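Local coordinates for uncharacterized peptidase Lmo0363 (Listeria monocytogenes, PDB 3L4E), which is an uncharacterised member of the peptidase S51 family and probably hydrolyses peptide bonds as a serine-type peptidase, at residues Glu61-Ala66 with Gly71-Lys76. Residues are numbered along the deposited sequence; the frame is centred on the assembly and turned at random.
Sequences EELDIA and GEITTK
Lys76 reaches from helix 70-79 past Leu63 to the backbone carbonyl of Glu62, at the end of strand 59-62. CG set anti to its own carbonyl carbon (chi1 -68°) and a chain extended from there carry NZ across to that oxygen. On the way CD lies 3.6 Å from Leu63 CD1, where the two side chains cross at a slant, and 3.9 Å from Glu62 O. CE passes on to 3.8 Å from Glu62 O, and NZ closes the reach with a hydrogen bond of 2.9 Å to Glu62 O. The C=O...N angle of 161° places the ammonium almost in line with that carbonyl. Glu68, in the loop between the two segments, forms a salt bridge with the same NZ, whereas Glu72 OE1 is a long ionic partner.

With CG opposite the backbone N (chi1 175°), Leu63 sends CD1 toward the helix, where it also lies 3.9 Å from Ile73 CG1. About one helical turn before Lys76, Ile73 meets Ile65, CD1 to CD1 at 4.0 Å, the side chains at about a right angle. Ile73 also touches helix 102-111, while Ile65 rests on helix 90-100.

The contact joins the loop leaving edge strand 59-62 to helix 70-79, the helix of a beta-alpha-beta crossover to strand 82-85: the lysine's methylenes extend the buried aliphatic surface, while its charged end satisfies a main-chain oxygen and probably offsets the negative charge of Glu68 and, at longer range, Glu72.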
# COMPACT_ATOMS: atom_id res chain seq x y z
N GLU A 61 2.98 -12.57 -8.40
CA GLU A 61 4.38 -12.93 -8.18
C GLU A 61 4.93 -12.26 -6.92
O GLU A 61 5.07 -11.03 -6.88
CB GLU A 61 5.22 -12.55 -9.39
CG GLU A 61 4.85 -13.31 -10.65
CD GLU A 61 5.73 -12.97 -11.83
OE1 GLU A 61 6.77 -12.30 -11.62
OE2 GLU A 61 5.39 -13.37 -12.96
N GLU A 62 5.25 -13.05 -5.91
CA GLU A 62 5.71 -12.50 -4.64
C GLU A 62 7.12 -11.90 -4.71
O GLU A 62 8.02 -12.44 -5.36
CB GLU A 62 5.61 -13.55 -3.54
CG GLU A 62 4.21 -14.11 -3.41
CD GLU A 62 3.85 -14.47 -1.99
OE1 GLU A 62 4.74 -14.38 -1.11
OE2 GLU A 62 2.69 -14.85 -1.75
N LEU A 63 7.29 -10.78 -4.01
CA LEU A 63 8.58 -10.12 -3.86
C LEU A 63 8.69 -9.62 -2.43
O LEU A 63 7.98 -8.69 -2.06
CB LEU A 63 8.72 -8.94 -4.84
CG LEU A 63 9.97 -8.06 -4.73
CD1 LEU A 63 11.22 -8.86 -5.10
CD2 LEU A 63 9.86 -6.80 -5.60
N ASP A 64 9.54 -10.26 -1.62
CA ASP A 64 9.78 -9.78 -0.27
C ASP A 64 11.04 -8.92 -0.27
O ASP A 64 12.16 -9.43 -0.36
CB ASP A 64 9.90 -10.94 0.73
CG ASP A 64 9.98 -10.48 2.19
OD1 ASP A 64 10.01 -9.26 2.45
OD2 ASP A 64 10.02 -11.35 3.08
N ILE A 65 10.84 -7.61 -0.20
CA ILE A 65 11.92 -6.63 -0.16
C ILE A 65 12.94 -6.93 0.93
O ILE A 65 14.11 -6.60 0.80
CB ILE A 65 11.37 -5.21 0.06
CG1 ILE A 65 10.33 -4.87 -1.02
CG2 ILE A 65 12.50 -4.18 0.11
CD1 ILE A 65 10.86 -4.98 -2.42
N ALA A 66 12.49 -7.56 2.01
CA ALA A 66 13.35 -7.80 3.16
C ALA A 66 14.42 -8.86 2.91
O ALA A 66 15.44 -8.88 3.58
CB ALA A 66 12.52 -8.16 4.39
N GLY A 71 18.85 -7.21 -7.51
CA GLY A 71 18.67 -7.70 -8.86
C GLY A 71 17.26 -8.21 -9.08
O GLY A 71 16.62 -7.88 -10.07
N GLU A 72 16.78 -9.00 -8.13
CA GLU A 72 15.44 -9.58 -8.22
C GLU A 72 14.37 -8.52 -8.02
O GLU A 72 13.33 -8.54 -8.68
CB GLU A 72 15.28 -10.69 -7.18
CG GLU A 72 14.13 -11.64 -7.47
CD GLU A 72 14.35 -12.43 -8.75
OE1 GLU A 72 13.35 -12.87 -9.36
OE2 GLU A 72 15.52 -12.59 -9.15
N ILE A 73 14.63 -7.58 -7.11
CA ILE A 73 13.70 -6.49 -6.85
C ILE A 73 13.55 -5.64 -8.10
O ILE A 73 12.44 -5.35 -8.54
CB ILE A 73 14.17 -5.61 -5.67
CG1 ILE A 73 14.13 -6.40 -4.36
CG2 ILE A 73 13.34 -4.33 -5.58
CD1 ILE A 73 14.71 -5.65 -3.16
N THR A 74 14.68 -5.26 -8.69
CA THR A 74 14.68 -4.45 -9.90
C THR A 74 13.95 -5.14 -11.04
O THR A 74 13.11 -4.55 -11.72
CB THR A 74 16.11 -4.10 -10.35
OG1 THR A 74 16.77 -3.36 -9.31
CG2 THR A 74 16.08 -3.25 -11.61
N THR A 75 14.28 -6.42 -11.25
CA THR A 75 13.72 -7.20 -12.34
C THR A 75 12.20 -7.36 -12.25
O THR A 75 11.49 -7.08 -13.21
CB THR A 75 14.36 -8.60 -12.41
OG1 THR A 75 15.78 -8.46 -12.55
CG2 THR A 75 13.81 -9.39 -13.59
N LYS A 76 11.73 -7.81 -11.09
CA LYS A 76 10.30 -8.03 -10.90
C LYS A 76 9.50 -6.74 -11.04
O LYS A 76 8.49 -6.69 -11.74
CB LYS A 76 10.03 -8.69 -9.54
CG LYS A 76 10.55 -10.12 -9.44
CD LYS A 76 10.29 -10.74 -8.08
CE LYS A 76 10.67 -12.23 -8.07
NZ LYS A 76 10.50 -12.86 -6.73